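Local structure of hypothetical sugar kinase (Cytophaga hutchinsonii, 3R8E) at residues T182-G185 / N190-G193; A239-I244 / G268-A273; I42-R47 / K72-V77. The protein probably phosphorylates a sugar at the expense of ATP, as a putative kinase of the ROK family with a ribonuclease H-like fold. One frame throughout, in Å; residues are numbered along the deposited sequence.

Contact 1: T182-G185 / N190-G193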
loop_
_atom_site.group_PDB
_atom_site.type_symbol
_atom_site.label_atom_id
_atom_site.label_comp_id
_atom_site.label_asym_id
_atom_site.label_seq_id
_atom_site.Cartn_x
_atom_site.Cartn_y
_atom_site.Cartn_z
ATOM N N THR A 182 -0.757 0.641 -13.620
ATOM C CA THR A 182 0.029 -0.524 -14.036
ATOM C C THR A 182 1.284 -0.075 -14.803
ATOM O O THR A 182 1.463 1.122 -15.032
ATOM C CB THR A 182 -0.828 -1.473 -14.901
ATOM O OG1 THR A 182 -1.132 -0.834 -16.141
ATOM C CG2 THR A 182 -2.105 -1.920 -14.208
ATOM N N THR A 183 2.120 -1.042 -15.254
ATOM C CA THR A 183 3.326 -0.774 -16.060
ATOM C C THR A 183 2.941 -0.344 -17.486
ATOM O O THR A 183 3.822 -0.031 -18.291
ATOM C CB THR A 183 4.255 -1.997 -16.104
ATOM O OG1 THR A 183 3.521 -3.122 -16.582
ATOM C CG2 THR A 183 4.905 -2.296 -14.759
ATOM N N ARG A 184 1.629 -0.364 -17.802
ATOM C CA ARG A 184 1.060 0.051 -19.085
ATOM C C ARG A 184 0.508 1.492 -18.988
ATOM O O ARG A 184 0.176 2.096 -20.012
ATOM C CB ARG A 184 -0.046 -0.927 -19.525
ATOM C CG ARG A 184 0.455 -2.181 -20.248
ATOM C CD ARG A 184 0.793 -3.335 -19.314
ATOM N NE ARG A 184 0.928 -4.603 -20.037
ATOM C CZ ARG A 184 1.485 -5.703 -19.536
ATOM N NH1 ARG A 184 1.990 -5.701 -18.308
ATOM N NH2 ARG A 184 1.553 -6.810 -20.263
ATOM N N GLY A 185 0.425 2.021 -17.762
ATOM C CA GLY A 185 -0.069 3.366 -17.485
ATOM C C GLY A 185 -1.547 3.442 -17.149
ATOM O O GLY A 185 -1.986 4.410 -16.519
ATOM N N ASN A 190 -8.940 -1.457 -15.418
ATOM C CA ASN A 190 -9.151 -1.173 -16.838
ATOM C C ASN A 190 -8.288 -2.108 -17.712
ATOM O O ASN A 190 -8.406 -2.090 -18.940
ATOM C CB ASN A 190 -8.902 0.300 -17.158
ATOM C CG ASN A 190 -10.011 1.206 -16.670
ATOM O OD1 ASN A 190 -11.164 0.788 -16.480
ATOM N ND2 ASN A 190 -9.693 2.477 -16.466
ATOM N N GLN A 191 -7.456 -2.958 -17.067
ATOM C CA GLN A 191 -6.618 -3.943 -17.751
ATOM C C GLN A 191 -7.144 -5.367 -17.537
ATOM O O GLN A 191 -7.133 -6.159 -18.479
ATOM C CB GLN A 191 -5.155 -3.858 -17.276
ATOM C CG GLN A 191 -4.421 -2.575 -17.667
ATOM C CD GLN A 191 -3.905 -2.617 -19.081
ATOM O OE1 GLN A 191 -2.874 -3.229 -19.375
ATOM N NE2 GLN A 191 -4.605 -1.953 -19.985
ATOM N N VAL A 192 -7.591 -5.700 -16.305
ATOM C CA VAL A 192 -8.013 -7.072 -15.989
ATOM C C VAL A 192 -9.519 -7.223 -15.672
ATOM O O VAL A 192 -9.965 -8.361 -15.514
ATOM C CB VAL A 192 -7.152 -7.730 -14.869
ATOM C CG1 VAL A 192 -5.674 -7.766 -15.251
ATOM C CG2 VAL A 192 -7.354 -7.049 -13.522
ATOM N N GLY A 193 -10.277 -6.121 -15.614
ATOM C CA GLY A 193 -11.726 -6.169 -15.410
ATOM C C GLY A 193 -12.378 -6.974 -16.526
ATOM O O GLY A 193 -11.884 -6.948 -17.653
#
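Gln191, near the end of the short helix 189-192, reaches back toward Thr182 and Arg184 of a type I beta turn that runs from Thr182 to Gly185 and also contains an ST turn. The loop lies between strand 165-166 and that helix, so the contact folds the chain back on a near neighbour in sequence. Gln191 bends sharply at chi2 (-81°), which swings its amide toward the arginine while CG faces the threonine hydroxyl, 4.0 Å from Thr182 OG1. Its OE1 rests against the aliphatic part of Arg184, 3.6 Å from Arg184 CB and 3.7 Å from Arg184 CD, with CG between them similarly close. This is packing of an oxygen against methylenes. The amide and guanidinium planes are turned 49° from each other, and the charged end runs on toward a long, weak ion pair with Glu250 on helix 235-259.

Thr182 puts OG1 between its backbone N and carbonyl carbon, and there the hydroxyl works inside the turn: Arg184 N donates to Thr182 OG1 at 3.3 Å with an angle of 152°, while the same hydroxyl is hydrogen-bonded to Lys186 O. With a valine in its place, Arg184 N and Lys186 O would probably both lose this side-chain partner, leaving the loop freer to shift against Gln191. Next along, Thr183 hydrogen-bonds Glu250 through OG1 and packs on Thr182 of the second subunit, so one side of the turn belongs to the dimer interface. The turn itself is closed by its backbone bond, Gly185 N to Thr182 O at 3.1 Å.

Contact 2: A239-I244 / G268-A273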
loop_
_atom_site.group_PDB
_atom_site.type_symbol
_atom_site.label_atom_id
_atom_site.label_comp_id
_atom_site.label_asym_id
_atom_site.label_seq_id
_atom_site.Cartn_x
_atom_site.Cartn_y
_atom_site.Cartn_z
ATOM N N ALA A 239 -2.545 -17.924 -23.663
ATOM C CA ALA A 239 -1.709 -16.720 -23.751
ATOM C C ALA A 239 -2.415 -15.506 -23.143
ATOM O O ALA A 239 -1.751 -14.681 -22.509
ATOM C CB ALA A 239 -1.339 -16.440 -25.199
ATOM N N VAL A 240 -3.754 -15.407 -23.321
ATOM C CA VAL A 240 -4.574 -14.323 -22.758
ATOM C C VAL A 240 -4.502 -14.386 -21.222
ATOM O O VAL A 240 -4.182 -13.370 -20.600
ATOM C CB VAL A 240 -6.038 -14.351 -23.282
ATOM C CG1 VAL A 240 -6.967 -13.499 -22.417
ATOM C CG2 VAL A 240 -6.106 -13.899 -24.737
ATOM N N TRP A 241 -4.746 -15.577 -20.625
ATOM C CA TRP A 241 -4.698 -15.748 -19.169
ATOM C C TRP A 241 -3.282 -15.535 -18.628
ATOM O O TRP A 241 -3.135 -14.960 -17.551
ATOM C CB TRP A 241 -5.247 -17.113 -18.725
ATOM C CG TRP A 241 -6.727 -17.278 -18.926
ATOM C CD1 TRP A 241 -7.344 -18.221 -19.694
ATOM C CD2 TRP A 241 -7.775 -16.481 -18.349
ATOM N NE1 TRP A 241 -8.709 -18.070 -19.625
ATOM C CE2 TRP A 241 -9.001 -16.992 -18.830
ATOM C CE3 TRP A 241 -7.797 -15.378 -17.473
ATOM C CZ2 TRP A 241 -10.237 -16.438 -18.470
ATOM C CZ3 TRP A 241 -9.024 -14.838 -17.109
ATOM C CH2 TRP A 241 -10.225 -15.367 -17.605
ATOM N N ALA A 242 -2.245 -15.948 -19.390
ATOM C CA ALA A 242 -0.845 -15.744 -19.008
ATOM C C ALA A 242 -0.512 -14.240 -18.918
ATOM O O ALA A 242 0.182 -13.830 -17.989
ATOM C CB ALA A 242 0.080 -16.431 -20.001
ATOM N N ASP A 243 -1.038 -13.421 -19.860
ATOM C CA ASP A 243 -0.815 -11.975 -19.869
ATOM C C ASP A 243 -1.564 -11.313 -18.702
ATOM O O ASP A 243 -0.985 -10.467 -18.016
ATOM C CB ASP A 243 -1.220 -11.347 -21.211
ATOM C CG ASP A 243 -0.636 -9.962 -21.403
ATOM O OD1 ASP A 243 0.584 -9.862 -21.664
ATOM O OD2 ASP A 243 -1.392 -8.976 -21.272
ATOM N N ILE A 244 -2.829 -11.740 -18.451
ATOM C CA ILE A 244 -3.665 -11.262 -17.335
ATOM C C ILE A 244 -2.929 -11.556 -16.011
ATOM O O ILE A 244 -2.834 -10.668 -15.154
ATOM C CB ILE A 244 -5.094 -11.903 -17.394
ATOM C CG1 ILE A 244 -5.933 -11.374 -18.602
ATOM C CG2 ILE A 244 -5.869 -11.781 -16.067
ATOM C CD1 ILE A 244 -6.324 -9.838 -18.605
ATOM N N GLY A 268 -13.937 -13.609 -7.443
ATOM C CA GLY A 268 -14.562 -12.990 -8.611
ATOM C C GLY A 268 -14.715 -13.947 -9.774
ATOM O O GLY A 268 -14.221 -15.074 -9.718
ATOM N N GLY A 269 -15.393 -13.491 -10.830
ATOM C CA GLY A 269 -15.655 -14.278 -12.035
ATOM C C GLY A 269 -14.427 -14.822 -12.743
ATOM O O GLY A 269 -14.449 -15.948 -13.245
ATOM N N ILE A 270 -13.339 -14.041 -12.761
ATOM C CA ILE A 270 -12.085 -14.399 -13.422
ATOM C C ILE A 270 -11.317 -15.515 -12.661
ATOM O O ILE A 270 -10.577 -16.262 -13.313
ATOM C CB ILE A 270 -11.253 -13.093 -13.622
ATOM C CG1 ILE A 270 -11.558 -12.497 -15.006
ATOM C CG2 ILE A 270 -9.731 -13.242 -13.394
ATOM C CD1 ILE A 270 -11.623 -11.034 -15.026
ATOM N N SER A 271 -11.517 -15.643 -11.317
ATOM C CA SER A 271 -10.846 -16.638 -10.464
ATOM C C SER A 271 -11.148 -18.093 -10.878
ATOM O O SER A 271 -10.450 -19.011 -10.441
ATOM C CB SER A 271 -11.207 -16.436 -8.996
ATOM O OG SER A 271 -12.551 -16.792 -8.711
ATOM N N GLY A 272 -12.159 -18.289 -11.726
ATOM C CA GLY A 272 -12.515 -19.615 -12.226
ATOM C C GLY A 272 -11.425 -20.140 -13.150
ATOM O O GLY A 272 -11.314 -21.351 -13.371
ATOM N N ALA A 273 -10.589 -19.208 -13.669
ATOM C CA ALA A 273 -9.448 -19.458 -14.550
ATOM C C ALA A 273 -8.128 -19.443 -13.768
ATOM O O ALA A 273 -7.062 -19.248 -14.358
ATOM C CB ALA A 273 -9.414 -18.409 -15.642
#
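Trp241, on helix 235-259, turns one face of its indole to Ala273, right before helix 274-288, and an edge to Ile270 in the loop. The segment 268-273 is the glycine-rich loop that follows strand 263-267, and its sequence and position fit the adenosine motif of the actin-like ATPase fold, so it is probably near the nucleotide site.

The ring contact is a CH-pi interaction. Ala273 CB sits 3.4 Å from the centroid of the six-membered ring of Trp241 and only 9° off the ring normal, so the methyl is almost directly over its centre; Trp241 CE2 and CZ2 come equally close to it. With CG beside the backbone N (chi1 -69°), the indole reaches out from the helix to the loop.

Apolar packing adds a second, looser touch at the ring edge. Ile270 CG1 lies near the ring plane, 4.0 Å from Trp241 CZ3, and Ile270 CG2 is almost as near to the same carbon. Phe277 of helix 274-288 touches both Trp241 and Ile270, while Pro223 and Ala230 of helix 223-231 and Leu197 of helix 194-207 also pack on the indole. The whole contact is buried.

No hydrogen bond crosses between the segments; the polar bonds shape the loop instead. Gly268 O takes two donors from one residue, Ser271 N at 3.2 Å and, in one of two modelled conformers, Ser271 OG, which also bonds Lys301. Two residues further along, Ile270 O accepts from Ala273 N at 3.0 Å, in the same alanine whose methyl meets the tryptophan.

Contact 3: I42-R47 / K72-V77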
loop_
_atom_site.group_PDB
_atom_site.type_symbol
_atom_site.label_atom_id
_atom_site.label_comp_id
_atom_site.label_asym_id
_atom_site.label_seq_id
_atom_site.Cartn_x
_atom_site.Cartn_y
_atom_site.Cartn_z
ATOM N N ILE A 42 -26.547 -18.839 4.507
ATOM C CA ILE A 42 -27.431 -17.731 4.127
ATOM C C ILE A 42 -28.838 -18.292 3.943
ATOM O O ILE A 42 -29.042 -19.205 3.137
ATOM C CB ILE A 42 -26.938 -16.952 2.872
ATOM C CG1 ILE A 42 -25.520 -16.374 3.095
ATOM C CG2 ILE A 42 -27.934 -15.834 2.479
ATOM C CD1 ILE A 42 -24.798 -15.964 1.840
ATOM N N GLN A 43 -29.799 -17.749 4.702
ATOM C CA GLN A 43 -31.208 -18.135 4.639
ATOM C C GLN A 43 -32.029 -16.988 4.072
ATOM O O GLN A 43 -31.726 -15.821 4.339
ATOM C CB GLN A 43 -31.735 -18.539 6.025
ATOM C CG GLN A 43 -31.199 -19.882 6.523
ATOM C CD GLN A 43 -31.673 -20.257 7.911
ATOM O OE1 GLN A 43 -32.663 -19.735 8.439
ATOM N NE2 GLN A 43 -30.975 -21.195 8.533
ATOM N N ASN A 44 -33.070 -17.329 3.285
ATOM C CA ASN A 44 -34.006 -16.400 2.642
ATOM C C ASN A 44 -33.268 -15.337 1.801
ATOM O O ASN A 44 -33.552 -14.140 1.923
ATOM C CB ASN A 44 -34.928 -15.738 3.685
ATOM C CG ASN A 44 -36.189 -15.110 3.127
ATOM O OD1 ASN A 44 -36.732 -15.526 2.096
ATOM N ND2 ASN A 44 -36.686 -14.090 3.808
ATOM N N ALA A 45 -32.313 -15.783 0.954
ATOM C CA ALA A 45 -31.541 -14.896 0.076
ATOM C C ALA A 45 -32.487 -14.189 -0.901
ATOM O O ALA A 45 -33.172 -14.861 -1.685
ATOM C CB ALA A 45 -30.477 -15.686 -0.676
ATOM N N THR A 46 -32.556 -12.853 -0.823
ATOM C CA THR A 46 -33.424 -12.073 -1.701
ATOM C C THR A 46 -32.564 -11.114 -2.521
ATOM O O THR A 46 -31.815 -10.309 -1.954
ATOM C CB THR A 46 -34.536 -11.353 -0.914
ATOM O OG1 THR A 46 -34.879 -12.105 0.251
ATOM C CG2 THR A 46 -35.785 -11.139 -1.755
ATOM N N ARG A 47 -32.660 -11.226 -3.857
ATOM C CA ARG A 47 -31.925 -10.395 -4.808
ATOM C C ARG A 47 -32.875 -9.398 -5.475
ATOM O O ARG A 47 -33.924 -9.786 -5.990
ATOM C CB ARG A 47 -31.223 -11.271 -5.861
ATOM C CG ARG A 47 -30.143 -10.543 -6.657
ATOM C CD ARG A 47 -29.594 -11.390 -7.792
ATOM N NE ARG A 47 -28.680 -12.433 -7.319
ATOM C CZ ARG A 47 -27.359 -12.301 -7.247
ATOM N NH1 ARG A 47 -26.776 -11.167 -7.617
ATOM N NH2 ARG A 47 -26.611 -13.303 -6.805
ATOM N N LYS A 72 -39.842 -7.640 10.017
ATOM C CA LYS A 72 -41.232 -8.046 10.273
ATOM C C LYS A 72 -41.356 -9.576 10.207
ATOM O O LYS A 72 -42.099 -10.166 10.993
ATOM C CB LYS A 72 -42.198 -7.397 9.265
ATOM C CG LYS A 72 -42.575 -5.964 9.607
ATOM C CD LYS A 72 -43.649 -5.413 8.677
ATOM C CE LYS A 72 -44.069 -4.016 9.067
ATOM N NZ LYS A 72 -43.056 -2.994 8.688
ATOM N N GLN A 73 -40.612 -10.202 9.267
ATOM C CA GLN A 73 -40.544 -11.652 9.042
ATOM C C GLN A 73 -39.711 -12.361 10.111
ATOM O O GLN A 73 -39.978 -13.524 10.425
ATOM C CB GLN A 73 -39.913 -11.952 7.670
ATOM C CG GLN A 73 -40.785 -11.625 6.475
ATOM C CD GLN A 73 -40.040 -11.829 5.181
ATOM O OE1 GLN A 73 -39.248 -10.988 4.751
ATOM N NE2 GLN A 73 -40.289 -12.944 4.517
ATOM N N TYR A 74 -38.663 -11.682 10.615
ATOM C CA TYR A 74 -37.728 -12.224 11.602
ATOM C C TYR A 74 -37.611 -11.260 12.788
ATOM O O TYR A 74 -36.706 -10.413 12.814
ATOM C CB TYR A 74 -36.357 -12.487 10.940
ATOM C CG TYR A 74 -36.450 -13.359 9.709
ATOM C CD1 TYR A 74 -36.595 -14.739 9.817
ATOM C CD2 TYR A 74 -36.426 -12.803 8.433
ATOM C CE1 TYR A 74 -36.699 -15.545 8.687
ATOM C CE2 TYR A 74 -36.547 -13.598 7.296
ATOM C CZ TYR A 74 -36.670 -14.971 7.428
ATOM O OH TYR A 74 -36.791 -15.766 6.317
ATOM N N PRO A 75 -38.536 -11.367 13.775
ATOM C CA PRO A 75 -38.529 -10.421 14.904
ATOM C C PRO A 75 -37.395 -10.632 15.913
ATOM O O PRO A 75 -37.185 -9.760 16.756
ATOM C CB PRO A 75 -39.891 -10.653 15.568
ATOM C CG PRO A 75 -40.679 -11.491 14.615
ATOM C CD PRO A 75 -39.680 -12.293 13.875
ATOM N N ILE A 76 -36.675 -11.764 15.836
ATOM C CA ILE A 76 -35.566 -12.081 16.746
ATOM C C ILE A 76 -34.246 -11.439 16.285
ATOM O O ILE A 76 -33.291 -11.411 17.067
ATOM C CB ILE A 76 -35.393 -13.607 16.975
ATOM C CG1 ILE A 76 -35.262 -14.398 15.648
ATOM C CG2 ILE A 76 -36.519 -14.142 17.855
ATOM C CD1 ILE A 76 -33.848 -14.848 15.298
ATOM N N VAL A 77 -34.183 -10.953 15.023
ATOM C CA VAL A 77 -32.994 -10.296 14.458
ATOM C C VAL A 77 -32.724 -9.013 15.262
ATOM O O VAL A 77 -33.633 -8.199 15.453
ATOM C CB VAL A 77 -33.133 -10.033 12.930
ATOM C CG1 VAL A 77 -32.035 -9.104 12.404
ATOM C CG2 VAL A 77 -33.125 -11.344 12.157
#
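Asn44 and Tyr74 meet at the surface, where the chain turns a corner between strands 42-43 and 45-49 and faces the C-terminal end of helix 59-73. Asn44 has left-handed backbone angles at this corner. With CG anti to the backbone N (chi1 -162°), its side chain reaches across to the phenol.

The close part is small. Tyr74 OH lies 3.2 Å from Asn44 CB and 3.0 Å from Asn44 ND2, yet the angle is too poor for a hydrogen bond between amide and hydroxyl. The nitrogen comes up at the ring edge, in its plane, and is 3.5 Å from Tyr74 CE2. The amide plane is tilted 60° to that ring, so the asparagine meets the rim of the tyrosine without stacking on it.

The loose side is formed by Gln73. This exposed residue extends its chain toward the asparagine amide, but its own amide is probably turned over in the model, so the approach supports no specific bond. Gln73 also touches a crystal neighbour, another reason to give its exact pose little weight. Beyond Asn44, Thr46 OG1 reaches back to Asn44 O at 2.9 Å, above the carbonyl plane, in one of two modelled conformers.

Phe70, in the last turn of helix 59-73, packs on Asn44 and Thr46 and meets the Tyr74 ring with the planes about 35° apart. Leu35 of strand 30-36 touches Tyr74 and Val77, and both short strands pair antiparallel with 30-36, so this surface packing joins a helix end to the sheet of what is probably the first ribonuclease H-like domain.

How the contacts relate
Contacts 1 and 2 are neighbours, with centres 14 Å apart on the same side of the chain's centre. Helix 189-192 bridges them: Val192 O is 3.2 Å from Ile270 CD1, and Gln191 O is 3.8 Å from Ile244 CD1. A long, weak salt bridge, Arg184 NH2 to Asp243 OD1 at 3.5 Å, ties the turn of contact 1 to the helix of contact 2. Contact 3 stands apart on the opposite side, its centre 36 Å from that of contact 2 and 40 Å from that of contact 1. Of the three, contact 2 includes the loop that probably borders the nucleotide site, whereas contact 1 borders the second subunit.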